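PDB 1B8Z: DNA-binding protein HU from Thermotoga maritima, which binds DNA as a histone-like dimer and can wrap it, stabilising the double helix against denaturation under extreme environmental conditions. Local coordinates for residues E5-V10 with A16-V21; E30-A35 with E40-V45. All coordinates share one frame; numbering follows the deposited sequence.

Contact 1 (E5-V10 with A16-V21); sequences ELIDRV and AKKKDV
Val21 overlaps two apolar side chains of helix 3-14 chiefly with one methyl, CG1, which lies 3.7 Å from CG1 of Val10 and 4.0 Å from CG2 of Ile7. That methyl stands opposite the backbone N of its own residue (chi1 172°), and from there it enters the groove between the two partners, three residues apart on the same face of their helix. Val10 meets it at a slant, whereas the side chains of Ile7 and Val21 run antiparallel, alongside one another. Branched aliphatic residues suit this place, because their methyls fill a buried interface where the backbones are close, the CA atoms of Ile7 and Val21 being 6.2 Å apart. Ile7 CG2 also rests 3.8 Å from the carbonyl O of Lys18.

At the more open margin, Asp8 and Lys18 form a salt bridge, with NZ of Lys18 2.8 Å from OD1 of Asp8. The lysine chain is extended beyond CG and spans the gap between the helices; its ammonium comes from above the carboxylate, 74° out of the plane, so charge attraction probably counts for more than directionality. An alanine in place of Asp8 would probably leave the ammonium of Lys18 without its carboxylate mate and its long chain freer to swing into solvent.

The contact forms the corner between the first two helices of the HU fold, a helical hairpin. Ile7 also packs on Leu25, Ala11 packs against both Lys18 and Val21, and Thr31 and Ile24 of the second subunit, both from its helix 18-37, pack on Val10 and Val21.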
loop_
_atom_site.group_PDB
_atom_site.type_symbol
_atom_site.label_atom_id
_atom_site.label_comp_id
_atom_site.label_asym_id
_atom_site.label_seq_id
_atom_site.Cartn_x
_atom_site.Cartn_y
_atom_site.Cartn_z
ATOM N N GLU B 5 7.041 5.225 10.882
ATOM C CA GLU B 5 7.756 4.003 11.203
ATOM C C GLU B 5 7.790 3.076 9.978
ATOM O O GLU B 5 8.765 2.355 9.742
ATOM C CB GLU B 5 7.162 3.248 12.384
ATOM C CG GLU B 5 7.152 4.001 13.699
ATOM C CD GLU B 5 6.301 3.280 14.737
ATOM O OE1 GLU B 5 5.058 3.448 14.746
ATOM O OE2 GLU B 5 6.930 2.561 15.545
ATOM N N LEU B 6 6.673 3.041 9.240
ATOM C CA LEU B 6 6.641 2.243 8.001
ATOM C C LEU B 6 7.741 2.702 7.057
ATOM O O LEU B 6 8.477 1.843 6.519
ATOM C CB LEU B 6 5.242 2.359 7.362
ATOM C CG LEU B 6 5.069 1.717 5.972
ATOM C CD1 LEU B 6 5.300 0.224 6.053
ATOM C CD2 LEU B 6 3.661 2.027 5.446
ATOM N N ILE B 7 7.877 3.994 6.822
ATOM C CA ILE B 7 8.921 4.530 5.947
ATOM C C ILE B 7 10.295 4.120 6.478
ATOM O O ILE B 7 11.116 3.653 5.682
ATOM C CB ILE B 7 8.786 6.047 5.801
ATOM C CG1 ILE B 7 7.522 6.382 4.971
ATOM C CG2 ILE B 7 10.015 6.656 5.118
ATOM C CD1 ILE B 7 7.110 7.833 5.139
ATOM N N ASP B 8 10.549 4.267 7.773
ATOM C CA ASP B 8 11.888 3.914 8.287
ATOM C C ASP B 8 12.200 2.444 8.117
ATOM O O ASP B 8 13.333 2.080 7.725
ATOM C CB ASP B 8 11.900 4.226 9.796
ATOM C CG ASP B 8 11.949 5.707 10.090
ATOM O OD1 ASP B 8 12.131 6.553 9.202
ATOM O OD2 ASP B 8 11.782 6.023 11.304
ATOM N N ARG B 9 11.247 1.544 8.341
ATOM C CA ARG B 9 11.454 0.114 8.220
ATOM C C ARG B 9 11.702 -0.239 6.749
ATOM O O ARG B 9 12.585 -1.048 6.457
ATOM C CB ARG B 9 10.279 -0.719 8.716
ATOM C CG ARG B 9 10.027 -0.548 10.217
ATOM C CD ARG B 9 9.020 -1.587 10.693
ATOM N NE ARG B 9 8.832 -1.490 12.145
ATOM C CZ ARG B 9 9.450 -2.271 13.026
ATOM N NH1 ARG B 9 10.297 -3.211 12.618
ATOM N NH2 ARG B 9 9.217 -2.112 14.327
ATOM N N VAL B 10 10.880 0.343 5.866
ATOM C CA VAL B 10 11.096 0.014 4.448
ATOM C C VAL B 10 12.419 0.549 3.964
ATOM O O VAL B 10 13.117 -0.136 3.175
ATOM C CB VAL B 10 9.904 0.599 3.632
ATOM C CG1 VAL B 10 10.195 0.562 2.128
ATOM C CG2 VAL B 10 8.653 -0.162 4.000
ATOM N N ALA B 16 17.306 2.005 0.874
ATOM C CA ALA B 16 16.922 3.208 0.178
ATOM C C ALA B 16 16.892 4.416 1.111
ATOM O O ALA B 16 16.796 4.247 2.338
ATOM C CB ALA B 16 15.495 2.997 -0.357
ATOM N N LYS B 17 17.016 5.586 0.520
ATOM C CA LYS B 17 16.946 6.822 1.301
ATOM C C LYS B 17 15.512 7.008 1.788
ATOM O O LYS B 17 14.603 6.759 0.992
ATOM C CB LYS B 17 17.350 8.008 0.423
ATOM C CG LYS B 17 18.786 7.881 -0.093
ATOM C CD LYS B 17 19.065 9.015 -1.067
ATOM C CE LYS B 17 20.545 9.082 -1.413
ATOM N NZ LYS B 17 20.722 9.656 -2.782
ATOM N N LYS B 18 15.307 7.469 3.014
ATOM C CA LYS B 18 13.935 7.715 3.470
ATOM C C LYS B 18 13.174 8.654 2.568
ATOM O O LYS B 18 11.950 8.454 2.372
ATOM C CB LYS B 18 13.945 8.275 4.904
ATOM C CG LYS B 18 14.380 7.229 5.905
ATOM C CD LYS B 18 14.510 7.833 7.301
ATOM C CE LYS B 18 15.058 6.782 8.257
ATOM N NZ LYS B 18 14.785 7.154 9.678
ATOM N N LYS B 19 13.772 9.690 1.986
ATOM C CA LYS B 19 13.071 10.618 1.130
ATOM C C LYS B 19 12.536 9.935 -0.130
ATOM O O LYS B 19 11.450 10.302 -0.570
ATOM C CB LYS B 19 13.931 11.828 0.760
ATOM C CG LYS B 19 15.127 11.507 -0.113
ATOM C CD LYS B 19 15.924 12.754 -0.475
ATOM C CE LYS B 19 17.208 12.374 -1.204
ATOM N NZ LYS B 19 18.249 13.436 -1.124
ATOM N N ASP B 20 13.252 8.939 -0.655
ATOM C CA ASP B 20 12.784 8.251 -1.857
ATOM C C ASP B 20 11.640 7.299 -1.498
ATOM O O ASP B 20 10.684 7.196 -2.263
ATOM C CB ASP B 20 13.926 7.471 -2.512
ATOM C CG ASP B 20 14.968 8.439 -3.068
ATOM O OD1 ASP B 20 14.609 9.575 -3.421
ATOM O OD2 ASP B 20 16.135 8.022 -3.172
ATOM N N VAL B 21 11.743 6.652 -0.343
ATOM C CA VAL B 21 10.665 5.772 0.120
ATOM C C VAL B 21 9.408 6.609 0.335
ATOM O O VAL B 21 8.331 6.190 -0.088
ATOM C CB VAL B 21 11.047 5.023 1.402
ATOM C CG1 VAL B 21 9.844 4.276 1.948
ATOM C CG2 VAL B 21 12.202 4.062 1.095
#

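Contact 2 (E30-A35 with E40-V45); sequences ETITEA and EKVQIV
Ala35 and Glu40 are joined by the one hydrogen bond between the two segments: the amide N of Glu40 donates to the carbonyl O of Ala35 over 2.9 Å. An amide five residues on thus reaches back to a helix carbonyl, which is consistent with the 6→1 bond of a Schellman-type helix end. It ties the last turns of helix 18-37 to the chain that returns toward strand 42-44, and the CA atoms of the two residues are 5.1 Å apart.

The apolar packing is carried by Val42, whose two methyls reach different residues of the helix. CG2 lies 3.6 Å from CB of Ala35, a close fit that the small alanine permits, while CG1 stands opposite the backbone N (chi1 179°) and comes within 4.2 Å of CG1 of Ile32. The Ile32 and Val42 side chains cross at about a right angle. A beta-branched valine suits a strand and gives the helix a broad, short surface.

Glu40 adds a mixed contact. Its CB lies 3.4 Å from the carbonyl O of Ala35, and the extended chain beyond CG brings OE1 to 4.0 Å from CB of Ala35, a plain van der Waals contact.

Alongside in the sheet, Val42 pairs through its backbone with Phe50 of strand 48-51, while on the helix Thr31 and Glu34 are gripped by Lys13 of the second subunit. The chemistry thus implies a division of labour: one polar bond fixes where the chain turns back, and buried aliphatic contacts hold the start of the sheet against the helix.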
loop_
_atom_site.group_PDB
_atom_site.type_symbol
_atom_site.label_atom_id
_atom_site.label_comp_id
_atom_site.label_asym_id
_atom_site.label_seq_id
_atom_site.Cartn_x
_atom_site.Cartn_y
_atom_site.Cartn_z
ATOM N N GLU B 30 -1.470 7.935 -3.571
ATOM C CA GLU B 30 -2.213 8.861 -4.440
ATOM C C GLU B 30 -2.738 8.108 -5.654
ATOM O O GLU B 30 -3.909 8.340 -6.027
ATOM C CB GLU B 30 -1.247 9.960 -4.877
ATOM C CG GLU B 30 -0.973 10.895 -3.701
ATOM C CD GLU B 30 0.104 11.931 -3.937
ATOM O OE1 GLU B 30 0.543 12.133 -5.087
ATOM O OE2 GLU B 30 0.523 12.566 -2.939
ATOM N N THR B 31 -1.941 7.197 -6.197
ATOM C CA THR B 31 -2.414 6.439 -7.379
ATOM C C THR B 31 -3.578 5.547 -7.047
ATOM O O THR B 31 -4.539 5.427 -7.816
ATOM C CB THR B 31 -1.261 5.664 -8.008
ATOM O OG1 THR B 31 -0.261 6.629 -8.368
ATOM C CG2 THR B 31 -1.669 4.893 -9.259
ATOM N N ILE B 32 -3.556 4.843 -5.905
ATOM C CA ILE B 32 -4.677 4.018 -5.501
ATOM C C ILE B 32 -5.901 4.883 -5.237
ATOM O O ILE B 32 -7.015 4.558 -5.678
ATOM C CB ILE B 32 -4.307 3.196 -4.237
ATOM C CG1 ILE B 32 -3.231 2.198 -4.619
ATOM C CG2 ILE B 32 -5.570 2.568 -3.639
ATOM C CD1 ILE B 32 -2.662 1.465 -3.379
ATOM N N THR B 33 -5.755 6.006 -4.550
ATOM C CA THR B 33 -6.890 6.899 -4.258
ATOM C C THR B 33 -7.521 7.397 -5.553
ATOM O O THR B 33 -8.753 7.364 -5.626
ATOM C CB THR B 33 -6.374 8.089 -3.436
ATOM O OG1 THR B 33 -5.901 7.574 -2.185
ATOM C CG2 THR B 33 -7.475 9.110 -3.180
ATOM N N GLU B 34 -6.702 7.812 -6.507
ATOM C CA GLU B 34 -7.235 8.318 -7.785
ATOM C C GLU B 34 -7.997 7.217 -8.511
ATOM O O GLU B 34 -9.091 7.470 -9.040
ATOM C CB GLU B 34 -6.126 8.833 -8.689
ATOM C CG GLU B 34 -5.457 10.112 -8.227
ATOM C CD GLU B 34 -4.162 10.428 -8.947
ATOM O OE1 GLU B 34 -3.875 9.856 -10.021
ATOM O OE2 GLU B 34 -3.396 11.273 -8.430
ATOM N N ALA B 35 -7.488 5.987 -8.518
ATOM C CA ALA B 35 -8.189 4.884 -9.185
ATOM C C ALA B 35 -9.544 4.619 -8.546
ATOM O O ALA B 35 -10.572 4.459 -9.234
ATOM C CB ALA B 35 -7.326 3.621 -9.144
ATOM N N GLU B 40 -12.393 2.511 -10.258
ATOM C CA GLU B 40 -11.585 1.397 -10.721
ATOM C C GLU B 40 -11.178 0.515 -9.536
ATOM O O GLU B 40 -11.206 0.962 -8.377
ATOM C CB GLU B 40 -10.333 1.864 -11.472
ATOM C CG GLU B 40 -10.671 2.819 -12.603
ATOM C CD GLU B 40 -9.494 3.277 -13.427
ATOM O OE1 GLU B 40 -8.344 3.108 -12.980
ATOM O OE2 GLU B 40 -9.753 3.816 -14.535
ATOM N N LYS B 41 -10.821 -0.721 -9.835
ATOM C CA LYS B 41 -10.349 -1.619 -8.769
ATOM C C LYS B 41 -8.828 -1.619 -8.831
ATOM O O LYS B 41 -8.228 -1.312 -9.870
ATOM C CB LYS B 41 -10.983 -2.972 -9.032
ATOM C CG LYS B 41 -10.239 -4.232 -8.700
ATOM C CD LYS B 41 -11.072 -5.447 -9.104
ATOM C CE LYS B 41 -11.302 -6.339 -7.891
ATOM N NZ LYS B 41 -12.422 -7.298 -8.120
ATOM N N VAL B 42 -8.195 -1.815 -7.675
ATOM C CA VAL B 42 -6.729 -1.902 -7.635
ATOM C C VAL B 42 -6.446 -3.284 -7.059
ATOM O O VAL B 42 -6.580 -3.505 -5.847
ATOM C CB VAL B 42 -5.990 -0.806 -6.857
ATOM C CG1 VAL B 42 -4.496 -1.059 -6.890
ATOM C CG2 VAL B 42 -6.361 0.552 -7.455
ATOM N N GLN B 43 -6.051 -4.213 -7.908
ATOM C CA GLN B 43 -5.831 -5.604 -7.521
ATOM C C GLN B 43 -4.355 -5.901 -7.458
ATOM O O GLN B 43 -3.648 -5.726 -8.448
ATOM C CB GLN B 43 -6.493 -6.513 -8.576
ATOM C CG GLN B 43 -6.543 -7.973 -8.116
ATOM C CD GLN B 43 -7.942 -8.552 -8.290
ATOM O OE1 GLN B 43 -8.697 -8.150 -9.183
ATOM N NE2 GLN B 43 -8.292 -9.508 -7.441
ATOM N N ILE B 44 -3.851 -6.246 -6.266
ATOM C CA ILE B 44 -2.426 -6.504 -6.125
ATOM C C ILE B 44 -2.264 -7.980 -5.772
ATOM O O ILE B 44 -2.557 -8.379 -4.644
ATOM C CB ILE B 44 -1.790 -5.654 -5.001
ATOM C CG1 ILE B 44 -1.946 -4.176 -5.371
ATOM C CG2 ILE B 44 -0.327 -6.021 -4.808
ATOM C CD1 ILE B 44 -1.674 -3.208 -4.234
ATOM N N VAL B 45 -1.798 -8.751 -6.735
ATOM C CA VAL B 45 -1.619 -10.195 -6.454
ATOM C C VAL B 45 -0.730 -10.441 -5.256
ATOM O O VAL B 45 0.271 -9.770 -5.005
ATOM C CB VAL B 45 -1.131 -10.892 -7.735
ATOM C CG1 VAL B 45 -0.437 -12.221 -7.493
ATOM C CG2 VAL B 45 -2.379 -11.130 -8.593
#

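Contact 1 and contact 2 follow one another along the chain, the first closing before the second opens. They share helix 18-37: residues 16-21 lead into its beginning, and residues 30-35 belong to its later turns. Their centres are 21 Å apart, on opposite sides of the chain's centre, and their nearest atoms remain about 10 Å apart. The long helix therefore works as a common beam, bearing helix 3-14 near one end and, near the other, strand 42-44, outermost in this chain's antiparallel sheet but hydrogen-bonded through Lys41 and Gln43 to the second subunit. Both contacts also touch the second subunit, consistent with the intertwined HU dimer, whose compact body carries the DNA-binding arms.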